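PDB 4TPS: sporulation inhibitor of replication protein SirA from Bacillus subtilis, which inhibits the initiation of DNA replication during sporulation, enforcing diploidy, and binds domain I of the initiator DnaA. Local coordinates for residues I16-A21 and S129-A134; E33-Y38 and Q56-P61; K72-K77 and E118-E123; T78-R81 and I86-I89. One frame throughout, in Å; residues are numbered along the deposited sequence.

The four contacts fall into two groups along one antiparallel sheet. Contacts 1 and 2, with centres 11 Å apart, meet where strand 9-16 gives way to helix 18-23; K17 N lies 2.9 Å from I58 O, a probable hydrogen bond. Contacts 3 and 4 have centres 9 Å apart; contact 4 lies across the chain's centre from contacts 1 and 2, and contact 3 from contact 2. K72 NZ of contact 3 is 2.8 Å from Y87 OH of contact 4, and F121 and I120 rest on I89. Centres of contacts 2 and 4 are 27 Å apart. Contacts 1 and 2 touch another protein in the assembly; contacts 3 and 4 do not.

Contact 1 of 4, residues I16-A21 and S129-A134; sequences IKEEFA and SPCFLA
The amide of I16 donates to C131 O, I16 N to C131 O measuring 2.9 Å with a nearly straight N-H...O angle of 169°. This bond closes one end of the antiparallel pairing between strand 9-16 and strand 132-136 in the central sheet; further in, L133 bonds to Y14 through the backbone. Next to the bond the chains are close: C131 CB packs 3.3 Å from I16 O. I16 holds CG1 anti to its carbonyl carbon (chi1 -52°), which brings that branch across L133, I16 CG1 lying 3.8 Å from L133 CB. W144 of the neighbouring strand touches both side chains and extends this apolar patch.

Directly after I16, K17 takes the N-cap position of helix 18-23, and on that helix F20 meets an aromatic side chain of another protein, consistent with the DnaA-binding surface. On the other segment, S129 forms an ST turn ahead of the strand, C131 N donating to S129 OG at 3.0 Å. C131 SG is covalently linked to a beta-mercaptoethanol, probably from the crystallisation liquor. The bent E18 side chain curls back toward the same sulfur, and its carboxylate carbon CD stops 4.1 Å from C131 SG.

Contact 2 of 4, residues E33-Y38 and Q56-P61; sequences ELFQDY and QYITQP
L34 and I58 reach straight at each other, tip to tip, with L34 CD2 3.9 Å from I58 CD1. Each is sent there by its first torsion: L34 carries CG opposite the backbone N (chi1 -178°), while I58 places CG1 in the crowded position between N and the carbonyl carbon (chi1 70°), which aims its ethyl arm at the facing helix. The same I58 CD1 also lies 4.3 Å from F35 CZ, a looser, oblique approach.

F35 and T59 approach head-on, the ring by its edge and the methyl group near the ring plane: T59 CG2 is 3.8 Å from F35 CZ and 4.2 Å from F35 CE1. T59 turns its methyl to the ring edge, while OG1 is hydrogen-bonded to I55 O and H105 ND1. The F35 ring also meets that of Y14 on strand 9-16, and the F35 side chain touches I16.

All four touching side chains are buried, and no hydrogen bond crosses between the segments. L34 and I58 also touch an aromatic side chain of another protein, consistent with a place at the edge of the DnaA-binding surface. Helix 28-39 packs on the junction where helix 45-58 passes into the short, weakly bonded strand 59-60, beside strand 9-16 of the antiparallel sheet.

Contact 3 of 4, residues K72-K77 and E118-E123; sequences KMNLNK and ETIFFE
L75 overlaps I120 with one methyl, the two side chains crossing at a slant so that L75 CD2 sits 3.6 Å from I120 CG2. The extended leucine, with CG anti to its carbonyl carbon (chi1 -57°), carries both methyls out from the helix end toward the opposite helix. Its other methyl turns to F121: L75 CD1 is 4.3 Å from F121 CE1, oblique to the ring. The CB of F121 leads away from segment 72-77, and the far part of its ring returns to the leucine.

The same I120 methyl receives N74 as well. N74 ND2 passes 4.1 Å from I120 CG2, which is van der Waals packing of an amide nitrogen on a methyl, with no hydrogen bond between them. The branch that does this touching stands opposite the backbone N of I120, whereas CG1 lies anti to its carbonyl carbon.

These residues join the C-terminal end of helix 64-75 to helix 116-128, the nearest CA atoms, N74 CA and I120 CA, being 8.4 Å apart. Both helices pack on the antiparallel sheet, and I89 of strand 86-90 is touched by L75, I120 and F121. I120 also reaches L91, while F121 touches I109 of strand 106-113 and its ring meets that of F100, the two planes at about 30°.

Contact 4 of 4, residues T78-R81 and I86-I89; sequences TDYR and IYRI
A chi1 of 92° at Y80, well off a staggered value, and one of -71° at Y87, where CG stands opposite the carbonyl carbon, turn the two rings the same way so that they lie side by side. Their near corners meet, Y80 CD2 lying 4.0 Å from Y87 CD2 in an oblique approach. On the same face of the sheet, I89 holds CG2 beside its backbone N, and this methyl packs on the first side-chain carbon of Y80, I89 CG2 to Y80 CB being 3.7 Å.

The backbones form the beta hairpin of strands 79-83 and 86-90, the short strand segments running antiparallel, 161° between their directions. R81 and R88 are the hydrogen-bonded pair: R81 N donates to R88 O at 3.0 Å, and R88 N donates to R81 O at 2.9 Å. Y80 and I89 are the non-hydrogen-bonded pair next to it. R88 O takes a second, CH...O contact from Y80 CA at 3.1 Å, and D79 O receives one from I89 CA at 3.3 Å. D79 is the centre of an inverse gamma turn.

The tyrosine face is turned to the helices. L75 touches both rings, and Y87 OH is hydrogen-bonded to H68 and K72. R81 and R88 stand on the other face, where the bent R88 side chain gives NH2 a hydrogen bond to H97 ND1 of the next strand and a weak one, 3.0 Å from R88 NH2 to I89 O, to its own chain.

Contact 1 of 4, residues I16-A21 and S129-A134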
loop_
_atom_site.group_PDB
_atom_site.type_symbol
_atom_site.label_atom_id
_atom_site.label_comp_id
_atom_site.label_asym_id
_atom_site.label_seq_id
_atom_site.Cartn_x
_atom_site.Cartn_y
_atom_site.Cartn_z
ATOM N N ILE A 16 -5.720 3.663 -3.284
ATOM C CA ILE A 16 -4.746 2.688 -3.839
ATOM C C ILE A 16 -4.404 3.102 -5.286
ATOM O O ILE A 16 -5.260 3.505 -6.066
ATOM C CB ILE A 16 -5.305 1.248 -3.837
ATOM C CG1 ILE A 16 -5.842 0.833 -2.460
ATOM C CG2 ILE A 16 -4.265 0.241 -4.361
ATOM C CD1 ILE A 16 -4.838 0.948 -1.355
ATOM N N LYS A 17 -3.112 3.026 -5.629
ATOM C CA LYS A 17 -2.729 3.249 -6.998
ATOM C C LYS A 17 -3.290 2.195 -7.901
ATOM O O LYS A 17 -3.344 0.976 -7.581
ATOM C CB LYS A 17 -1.221 3.296 -7.104
ATOM C CG LYS A 17 -0.546 4.522 -6.508
ATOM C CD LYS A 17 0.953 4.496 -6.710
ATOM C CE LYS A 17 1.681 5.754 -6.251
ATOM N NZ LYS A 17 3.138 5.533 -6.439
ATOM N N GLU A 18 -3.718 2.662 -9.073
ATOM C CA GLU A 18 -4.270 1.819 -10.115
ATOM C C GLU A 18 -3.462 0.544 -10.414
ATOM O O GLU A 18 -4.009 -0.538 -10.527
ATOM C CB GLU A 18 -4.361 2.681 -11.388
ATOM C CG GLU A 18 -5.562 3.621 -11.382
ATOM C CD GLU A 18 -5.429 4.972 -10.674
ATOM O OE1 GLU A 18 -4.531 5.141 -9.824
ATOM O OE2 GLU A 18 -6.279 5.874 -10.963
ATOM N N GLU A 19 -2.135 0.674 -10.471
ATOM C CA GLU A 19 -1.331 -0.465 -10.831
ATOM C C GLU A 19 -1.483 -1.595 -9.817
ATOM O O GLU A 19 -1.507 -2.771 -10.150
ATOM C CB GLU A 19 0.137 0.003 -10.969
ATOM C CG GLU A 19 1.150 -1.059 -11.184
ATOM C CD GLU A 19 2.547 -0.477 -11.370
ATOM O OE1 GLU A 19 2.908 0.540 -10.683
ATOM O OE2 GLU A 19 3.296 -1.053 -12.206
ATOM N N PHE A 20 -1.504 -1.218 -8.540
ATOM C CA PHE A 20 -1.622 -2.209 -7.456
ATOM C C PHE A 20 -3.030 -2.738 -7.260
ATOM O O PHE A 20 -3.205 -3.926 -6.959
ATOM C CB PHE A 20 -1.005 -1.602 -6.189
ATOM C CG PHE A 20 0.492 -1.522 -6.318
ATOM C CD1 PHE A 20 1.259 -2.635 -6.023
ATOM C CD2 PHE A 20 1.103 -0.384 -6.808
ATOM C CE1 PHE A 20 2.646 -2.602 -6.228
ATOM C CE2 PHE A 20 2.467 -0.374 -7.022
ATOM C CZ PHE A 20 3.222 -1.442 -6.686
ATOM N N ALA A 21 -4.004 -1.874 -7.471
ATOM C CA ALA A 21 -5.414 -2.315 -7.452
ATOM C C ALA A 21 -5.638 -3.435 -8.468
ATOM O O ALA A 21 -6.264 -4.473 -8.174
ATOM C CB ALA A 21 -6.351 -1.134 -7.667
ATOM N N SER A 129 -13.285 8.892 -6.383
ATOM C CA SER A 129 -12.465 7.866 -7.060
ATOM C C SER A 129 -13.015 6.492 -6.816
ATOM O O SER A 129 -13.486 6.234 -5.700
ATOM C CB SER A 129 -11.034 7.927 -6.506
ATOM O OG SER A 129 -10.218 6.869 -6.994
ATOM N N PRO A 130 -12.785 5.551 -7.733
ATOM C CA PRO A 130 -13.123 4.124 -7.511
ATOM C C PRO A 130 -12.059 3.348 -6.720
ATOM O O PRO A 130 -12.250 2.158 -6.401
ATOM C CB PRO A 130 -13.232 3.569 -8.931
ATOM C CG PRO A 130 -12.281 4.381 -9.715
ATOM C CD PRO A 130 -12.348 5.776 -9.135
ATOM N N CYS A 131 -10.974 4.027 -6.363
ATOM C CA CYS A 131 -9.802 3.357 -5.814
ATOM C C CYS A 131 -9.637 3.420 -4.306
ATOM O O CYS A 131 -8.515 3.099 -3.797
ATOM C CB CYS A 131 -8.545 3.975 -6.435
ATOM S SG CYS A 131 -8.499 3.655 -8.227
ATOM N N PHE A 132 -10.684 3.817 -3.566
ATOM C CA PHE A 132 -10.569 3.796 -2.094
ATOM C C PHE A 132 -10.844 2.389 -1.597
ATOM O O PHE A 132 -11.852 1.775 -1.899
ATOM C CB PHE A 132 -11.526 4.773 -1.442
ATOM C CG PHE A 132 -11.132 6.230 -1.591
ATOM C CD1 PHE A 132 -10.084 6.745 -0.829
ATOM C CD2 PHE A 132 -11.791 7.053 -2.491
ATOM C CE1 PHE A 132 -9.745 8.075 -0.966
ATOM C CE2 PHE A 132 -11.416 8.395 -2.657
ATOM C CZ PHE A 132 -10.403 8.907 -1.889
ATOM N N LEU A 133 -9.912 1.888 -0.813
ATOM C CA LEU A 133 -10.027 0.628 -0.067
ATOM C C LEU A 133 -10.226 0.898 1.423
ATOM O O LEU A 133 -9.378 1.501 2.068
ATOM C CB LEU A 133 -8.750 -0.156 -0.276
ATOM C CG LEU A 133 -8.720 -1.578 0.285
ATOM C CD1 LEU A 133 -9.664 -2.494 -0.542
ATOM C CD2 LEU A 133 -7.286 -2.133 0.214
ATOM N N ALA A 134 -11.385 0.506 1.952
ATOM C CA ALA A 134 -11.750 0.797 3.349
ATOM C C ALA A 134 -11.612 -0.515 4.132
ATOM O O ALA A 134 -12.062 -1.571 3.675
ATOM C CB ALA A 134 -13.224 1.246 3.398
#

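Contact 2 of 4, residues E33-Y38 and Q56-P61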
loop_
_atom_site.group_PDB
_atom_site.type_symbol
_atom_site.label_atom_id
_atom_site.label_comp_id
_atom_site.label_asym_id
_atom_site.label_seq_id
_atom_site.Cartn_x
_atom_site.Cartn_y
_atom_site.Cartn_z
ATOM N N GLU A 33 -3.909 -7.560 4.692
ATOM C CA GLU A 33 -2.897 -8.050 5.618
ATOM C C GLU A 33 -1.684 -7.100 5.731
ATOM O O GLU A 33 -1.134 -6.891 6.801
ATOM C CB GLU A 33 -2.461 -9.472 5.242
ATOM C CG GLU A 33 -3.593 -10.470 5.484
ATOM C CD GLU A 33 -3.202 -11.923 5.245
ATOM O OE1 GLU A 33 -3.855 -12.569 4.399
ATOM O OE2 GLU A 33 -2.264 -12.417 5.918
ATOM N N LEU A 34 -1.282 -6.502 4.626
ATOM C CA LEU A 34 -0.220 -5.492 4.622
ATOM C C LEU A 34 -0.576 -4.274 5.495
ATOM O O LEU A 34 0.168 -3.856 6.381
ATOM C CB LEU A 34 0.095 -5.044 3.235
ATOM C CG LEU A 34 1.229 -4.017 3.118
ATOM C CD1 LEU A 34 2.575 -4.694 3.353
ATOM C CD2 LEU A 34 1.226 -3.337 1.762
ATOM N N PHE A 35 -1.742 -3.737 5.252
ATOM C CA PHE A 35 -2.252 -2.625 6.080
ATOM C C PHE A 35 -2.441 -2.982 7.591
ATOM O O PHE A 35 -2.073 -2.212 8.475
ATOM C CB PHE A 35 -3.512 -2.052 5.494
ATOM C CG PHE A 35 -3.272 -1.270 4.207
ATOM C CD1 PHE A 35 -2.656 -0.050 4.226
ATOM C CD2 PHE A 35 -3.663 -1.760 2.975
ATOM C CE1 PHE A 35 -2.457 0.685 3.058
ATOM C CE2 PHE A 35 -3.434 -1.056 1.805
ATOM C CZ PHE A 35 -2.837 0.182 1.853
ATOM N N GLN A 36 -2.914 -4.177 7.831
ATOM C CA GLN A 36 -3.104 -4.643 9.196
ATOM C C GLN A 36 -1.716 -4.799 9.881
ATOM O O GLN A 36 -1.553 -4.417 11.043
ATOM C CB GLN A 36 -3.897 -5.923 9.229
ATOM C CG GLN A 36 -4.123 -6.457 10.655
ATOM C CD GLN A 36 -4.982 -7.681 10.663
ATOM O OE1 GLN A 36 -4.589 -8.775 10.196
ATOM N NE2 GLN A 36 -6.185 -7.513 11.182
ATOM N N ASP A 37 -0.718 -5.298 9.154
ATOM C CA ASP A 37 0.634 -5.378 9.710
ATOM C C ASP A 37 1.174 -4.021 10.117
ATOM O O ASP A 37 1.806 -3.889 11.148
ATOM C CB ASP A 37 1.592 -5.990 8.706
ATOM C CG ASP A 37 1.466 -7.488 8.616
ATOM O OD1 ASP A 37 0.810 -8.128 9.483
ATOM O OD2 ASP A 37 2.055 -8.012 7.639
ATOM N N TYR A 38 0.928 -3.011 9.298
ATOM C CA TYR A 38 1.364 -1.645 9.657
ATOM C C TYR A 38 0.646 -1.057 10.877
ATOM O O TYR A 38 1.268 -0.469 11.753
ATOM C CB TYR A 38 1.138 -0.753 8.453
ATOM C CG TYR A 38 1.559 0.663 8.612
ATOM C CD1 TYR A 38 2.892 0.972 8.847
ATOM C CD2 TYR A 38 0.637 1.714 8.521
ATOM C CE1 TYR A 38 3.307 2.270 8.996
ATOM C CE2 TYR A 38 1.054 3.022 8.660
ATOM C CZ TYR A 38 2.396 3.279 8.888
ATOM O OH TYR A 38 2.882 4.558 9.012
ATOM N N GLN A 56 3.503 3.466 1.493
ATOM C CA GLN A 56 3.695 4.780 0.861
ATOM C C GLN A 56 3.743 4.658 -0.704
ATOM O O GLN A 56 3.175 5.467 -1.437
ATOM C CB GLN A 56 4.983 5.440 1.418
ATOM C CG GLN A 56 4.852 5.834 2.915
ATOM C CD GLN A 56 6.148 6.321 3.619
ATOM O OE1 GLN A 56 7.301 6.078 3.178
ATOM N NE2 GLN A 56 5.955 7.004 4.754
ATOM N N TYR A 57 4.406 3.621 -1.185
ATOM C CA TYR A 57 4.567 3.386 -2.599
ATOM C C TYR A 57 3.281 3.034 -3.326
ATOM O O TYR A 57 3.029 3.518 -4.443
ATOM C CB TYR A 57 5.677 2.354 -2.826
ATOM C CG TYR A 57 6.112 2.235 -4.281
ATOM C CD1 TYR A 57 5.385 1.495 -5.207
ATOM C CD2 TYR A 57 7.246 2.883 -4.732
ATOM C CE1 TYR A 57 5.807 1.407 -6.561
ATOM C CE2 TYR A 57 7.667 2.792 -6.053
ATOM C CZ TYR A 57 6.959 2.066 -6.954
ATOM O OH TYR A 57 7.352 1.917 -8.269
ATOM N N ILE A 58 2.418 2.219 -2.706
ATOM C CA ILE A 58 1.257 1.687 -3.414
ATOM C C ILE A 58 0.007 2.559 -3.262
ATOM O O ILE A 58 -1.007 2.238 -3.824
ATOM C CB ILE A 58 0.922 0.228 -2.986
ATOM C CG1 ILE A 58 0.368 0.171 -1.540
ATOM C CG2 ILE A 58 2.174 -0.681 -3.128
ATOM C CD1 ILE A 58 -0.227 -1.202 -1.223
ATOM N N THR A 59 0.105 3.624 -2.485
ATOM C CA THR A 59 -1.016 4.492 -2.239
ATOM C C THR A 59 -0.749 5.902 -2.758
ATOM O O THR A 59 0.414 6.318 -2.980
ATOM C CB THR A 59 -1.372 4.533 -0.721
ATOM O OG1 THR A 59 -0.298 5.058 0.047
ATOM C CG2 THR A 59 -1.724 3.162 -0.196
ATOM N N GLN A 60 -1.838 6.664 -2.921
ATOM C CA GLN A 60 -1.788 8.059 -3.380
ATOM C C GLN A 60 -2.073 8.980 -2.219
ATOM O O GLN A 60 -2.843 8.622 -1.320
ATOM C CB GLN A 60 -2.863 8.309 -4.454
ATOM C CG GLN A 60 -2.696 7.370 -5.643
ATOM C CD GLN A 60 -3.468 7.806 -6.873
ATOM O OE1 GLN A 60 -4.402 8.536 -6.783
ATOM N NE2 GLN A 60 -3.021 7.373 -8.040
ATOM N N PRO A 61 -1.518 10.182 -2.259
ATOM C CA PRO A 61 -1.906 11.187 -1.258
ATOM C C PRO A 61 -3.422 11.475 -1.367
ATOM O O PRO A 61 -3.997 11.520 -2.482
ATOM C CB PRO A 61 -1.092 12.420 -1.630
ATOM C CG PRO A 61 -0.175 12.039 -2.687
ATOM C CD PRO A 61 -0.542 10.695 -3.240
#

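Contact 3 of 4, residues K72-K77 and E118-E123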
loop_
_atom_site.group_PDB
_atom_site.type_symbol
_atom_site.label_atom_id
_atom_site.label_comp_id
_atom_site.label_asym_id
_atom_site.label_seq_id
_atom_site.Cartn_x
_atom_site.Cartn_y
_atom_site.Cartn_z
ATOM N N LYS A 72 -18.030 19.695 2.017
ATOM C CA LYS A 72 -18.835 20.848 2.389
ATOM C C LYS A 72 -20.072 20.950 1.555
ATOM O O LYS A 72 -21.134 21.329 2.063
ATOM C CB LYS A 72 -18.047 22.125 2.238
ATOM C CG LYS A 72 -16.966 22.312 3.302
ATOM C CD LYS A 72 -16.496 23.762 3.292
ATOM C CE LYS A 72 -14.996 23.876 3.428
ATOM N NZ LYS A 72 -14.573 23.029 4.555
ATOM N N MET A 73 -19.995 20.571 0.286
ATOM C CA MET A 73 -21.190 20.578 -0.561
ATOM C C MET A 73 -22.211 19.532 -0.132
ATOM O O MET A 73 -23.412 19.819 -0.005
ATOM C CB MET A 73 -20.826 20.262 -1.995
ATOM C CG MET A 73 -20.136 21.343 -2.717
ATOM S SD MET A 73 -19.653 20.490 -4.207
ATOM C CE MET A 73 -18.351 21.623 -4.651
ATOM N N ASN A 74 -21.750 18.317 0.093
ATOM C CA ASN A 74 -22.609 17.231 0.467
ATOM C C ASN A 74 -23.234 17.339 1.856
ATOM O O ASN A 74 -24.364 16.882 2.052
ATOM C CB ASN A 74 -21.856 15.939 0.387
ATOM C CG ASN A 74 -22.793 14.785 0.286
ATOM O OD1 ASN A 74 -23.489 14.598 -0.727
ATOM N ND2 ASN A 74 -22.890 14.052 1.331
ATOM N N LEU A 75 -22.499 17.914 2.806
ATOM C CA LEU A 75 -22.968 18.019 4.195
ATOM C C LEU A 75 -23.780 19.298 4.501
ATOM O O LEU A 75 -24.237 19.482 5.619
ATOM C CB LEU A 75 -21.793 17.913 5.164
ATOM C CG LEU A 75 -20.973 16.646 5.038
ATOM C CD1 LEU A 75 -19.823 16.708 6.035
ATOM C CD2 LEU A 75 -21.803 15.403 5.287
ATOM N N ASN A 76 -23.941 20.180 3.521
ATOM C CA ASN A 76 -24.618 21.454 3.720
ATOM C C ASN A 76 -25.983 21.216 4.400
ATOM O O ASN A 76 -26.717 20.269 4.057
ATOM C CB ASN A 76 -24.777 22.122 2.354
ATOM C CG ASN A 76 -25.371 23.496 2.426
ATOM O OD1 ASN A 76 -26.337 23.771 1.733
ATOM N ND2 ASN A 76 -24.800 24.372 3.256
ATOM N N LYS A 77 -26.228 21.985 5.457
ATOM C CA LYS A 77 -27.465 21.896 6.265
ATOM C C LYS A 77 -27.694 20.548 6.987
ATOM O O LYS A 77 -28.740 20.292 7.529
ATOM C CB LYS A 77 -28.662 22.279 5.394
ATOM C CG LYS A 77 -28.457 23.617 4.648
ATOM C CD LYS A 77 -29.710 24.200 3.972
ATOM C CE LYS A 77 -29.704 24.102 2.450
ATOM N NZ LYS A 77 -29.805 22.667 2.049
ATOM N N GLU A 118 -21.543 6.147 8.258
ATOM C CA GLU A 118 -20.332 6.034 7.436
ATOM C C GLU A 118 -20.634 6.153 5.940
ATOM O O GLU A 118 -19.800 6.657 5.177
ATOM C CB GLU A 118 -19.489 4.756 7.711
ATOM C CG GLU A 118 -20.184 3.419 7.573
ATOM C CD GLU A 118 -20.693 2.926 8.912
ATOM O OE1 GLU A 118 -21.609 3.601 9.457
ATOM O OE2 GLU A 118 -20.196 1.894 9.405
ATOM N N THR A 119 -21.858 5.768 5.551
ATOM C CA THR A 119 -22.257 5.774 4.154
ATOM C C THR A 119 -22.215 7.209 3.612
ATOM O O THR A 119 -21.895 7.418 2.452
ATOM C CB THR A 119 -23.653 5.151 3.989
ATOM O OG1 THR A 119 -23.564 3.748 4.324
ATOM C CG2 THR A 119 -24.144 5.309 2.567
ATOM N N ILE A 120 -22.568 8.187 4.440
ATOM C CA ILE A 120 -22.509 9.578 3.997
ATOM C C ILE A 120 -21.078 9.935 3.488
ATOM O O ILE A 120 -20.913 10.529 2.412
ATOM C CB ILE A 120 -23.007 10.541 5.090
ATOM C CG1 ILE A 120 -24.560 10.428 5.156
ATOM C CG2 ILE A 120 -22.604 11.960 4.802
ATOM C CD1 ILE A 120 -25.179 11.189 6.264
ATOM N N PHE A 121 -20.074 9.508 4.250
ATOM C CA PHE A 121 -18.692 9.740 3.864
ATOM C C PHE A 121 -18.265 8.853 2.679
ATOM O O PHE A 121 -17.596 9.322 1.755
ATOM C CB PHE A 121 -17.775 9.560 5.052
ATOM C CG PHE A 121 -17.946 10.626 6.133
ATOM C CD1 PHE A 121 -17.763 11.949 5.843
ATOM C CD2 PHE A 121 -18.218 10.270 7.430
ATOM C CE1 PHE A 121 -17.902 12.949 6.799
ATOM C CE2 PHE A 121 -18.364 11.245 8.412
ATOM C CZ PHE A 121 -18.200 12.581 8.082
ATOM N N PHE A 122 -18.668 7.591 2.696
ATOM C CA PHE A 122 -18.289 6.650 1.643
ATOM C C PHE A 122 -18.861 7.122 0.325
ATOM O O PHE A 122 -18.235 6.923 -0.717
ATOM C CB PHE A 122 -18.765 5.201 1.876
ATOM C CG PHE A 122 -18.103 4.476 3.050
ATOM C CD1 PHE A 122 -16.872 4.834 3.524
ATOM C CD2 PHE A 122 -18.699 3.318 3.573
ATOM C CE1 PHE A 122 -16.285 4.164 4.577
ATOM C CE2 PHE A 122 -18.111 2.633 4.619
ATOM C CZ PHE A 122 -16.863 3.031 5.084
ATOM N N GLU A 123 -20.055 7.695 0.330
ATOM C CA GLU A 123 -20.658 8.190 -0.917
ATOM C C GLU A 123 -19.829 9.362 -1.499
ATOM O O GLU A 123 -19.632 9.431 -2.710
ATOM C CB GLU A 123 -22.082 8.677 -0.675
ATOM C CG GLU A 123 -22.845 8.875 -1.950
ATOM C CD GLU A 123 -23.369 7.564 -2.579
ATOM O OE1 GLU A 123 -24.166 7.671 -3.532
ATOM O OE2 GLU A 123 -23.008 6.426 -2.176
#

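Contact 4 of 4, residues T78-R81 and I86-I89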
loop_
_atom_site.group_PDB
_atom_site.type_symbol
_atom_site.label_atom_id
_atom_site.label_comp_id
_atom_site.label_asym_id
_atom_site.label_seq_id
_atom_site.Cartn_x
_atom_site.Cartn_y
_atom_site.Cartn_z
ATOM N N THR A 78 -26.678 19.705 7.028
ATOM C CA THR A 78 -26.627 18.503 7.875
ATOM C C THR A 78 -26.089 18.991 9.224
ATOM O O THR A 78 -25.477 20.050 9.303
ATOM C CB THR A 78 -25.631 17.466 7.211
ATOM O OG1 THR A 78 -26.296 16.745 6.173
ATOM C CG2 THR A 78 -25.051 16.459 8.156
ATOM N N ASP A 79 -26.291 18.213 10.267
ATOM C CA ASP A 79 -25.647 18.436 11.551
ATOM C C ASP A 79 -24.183 18.020 11.376
ATOM O O ASP A 79 -23.851 16.878 11.578
ATOM C CB ASP A 79 -26.301 17.586 12.660
ATOM C CG ASP A 79 -27.560 18.231 13.288
ATOM O OD1 ASP A 79 -27.513 19.359 13.863
ATOM O OD2 ASP A 79 -28.602 17.570 13.289
ATOM N N TYR A 80 -23.319 18.962 10.986
ATOM C CA TYR A 80 -21.907 18.735 10.969
ATOM C C TYR A 80 -21.095 19.877 11.483
ATOM O O TYR A 80 -21.554 21.031 11.452
ATOM C CB TYR A 80 -21.474 18.367 9.542
ATOM C CG TYR A 80 -21.035 19.474 8.667
ATOM C CD1 TYR A 80 -21.967 20.206 7.927
ATOM C CD2 TYR A 80 -19.664 19.805 8.520
ATOM C CE1 TYR A 80 -21.548 21.194 7.084
ATOM C CE2 TYR A 80 -19.265 20.847 7.749
ATOM C CZ TYR A 80 -20.196 21.533 7.000
ATOM O OH TYR A 80 -19.792 22.575 6.156
ATOM N N ARG A 81 -19.846 19.552 11.909
ATOM C CA ARG A 81 -18.866 20.584 12.097
ATOM C C ARG A 81 -17.524 20.078 11.535
ATOM O O ARG A 81 -17.270 18.882 11.389
ATOM C CB ARG A 81 -18.670 20.893 13.581
ATOM C CG ARG A 81 -19.890 21.458 14.346
ATOM C CD ARG A 81 -19.540 21.784 15.813
ATOM N NE ARG A 81 -20.756 22.207 16.524
ATOM C CZ ARG A 81 -21.452 21.529 17.450
ATOM N NH1 ARG A 81 -21.028 20.375 17.980
ATOM N NH2 ARG A 81 -22.563 22.116 17.950
ATOM N N ILE A 86 -10.759 17.295 10.199
ATOM C CA ILE A 86 -11.751 16.440 10.853
ATOM C C ILE A 86 -13.132 16.977 10.560
ATOM O O ILE A 86 -13.408 18.194 10.730
ATOM C CB ILE A 86 -11.526 16.396 12.376
ATOM C CG1 ILE A 86 -10.136 15.896 12.708
ATOM C CG2 ILE A 86 -12.585 15.559 13.064
ATOM C CD1 ILE A 86 -9.668 16.185 14.121
ATOM N N TYR A 87 -14.013 16.074 10.106
ATOM C CA TYR A 87 -15.441 16.331 9.956
ATOM C C TYR A 87 -16.215 15.419 10.842
ATOM O O TYR A 87 -15.924 14.261 10.925
ATOM C CB TYR A 87 -15.886 16.170 8.498
ATOM C CG TYR A 87 -15.405 17.276 7.555
ATOM C CD1 TYR A 87 -14.088 17.353 7.162
ATOM C CD2 TYR A 87 -16.284 18.231 7.058
ATOM C CE1 TYR A 87 -13.671 18.345 6.311
ATOM C CE2 TYR A 87 -15.872 19.219 6.190
ATOM C CZ TYR A 87 -14.556 19.282 5.839
ATOM O OH TYR A 87 -14.145 20.261 4.971
ATOM N N ARG A 88 -17.229 15.948 11.499
ATOM C CA ARG A 88 -18.041 15.159 12.408
ATOM C C ARG A 88 -19.493 15.412 12.053
ATOM O O ARG A 88 -19.902 16.563 11.904
ATOM C CB ARG A 88 -17.724 15.567 13.891
ATOM C CG ARG A 88 -18.648 15.009 14.962
ATOM C CD ARG A 88 -18.451 13.576 15.215
ATOM N NE ARG A 88 -18.983 13.101 16.503
ATOM C CZ ARG A 88 -20.246 12.913 16.822
ATOM N NH1 ARG A 88 -20.459 12.431 18.020
ATOM N NH2 ARG A 88 -21.269 13.171 15.976
ATOM N N ILE A 89 -20.276 14.369 11.959
ATOM C CA ILE A 89 -21.667 14.453 11.613
ATOM C C ILE A 89 -22.558 13.703 12.580
ATOM O O ILE A 89 -22.156 12.727 13.197
ATOM C CB ILE A 89 -21.962 13.937 10.185
ATOM C CG1 ILE A 89 -21.726 12.433 10.071
ATOM C CG2 ILE A 89 -21.107 14.672 9.179
ATOM C CD1 ILE A 89 -22.057 11.885 8.719
#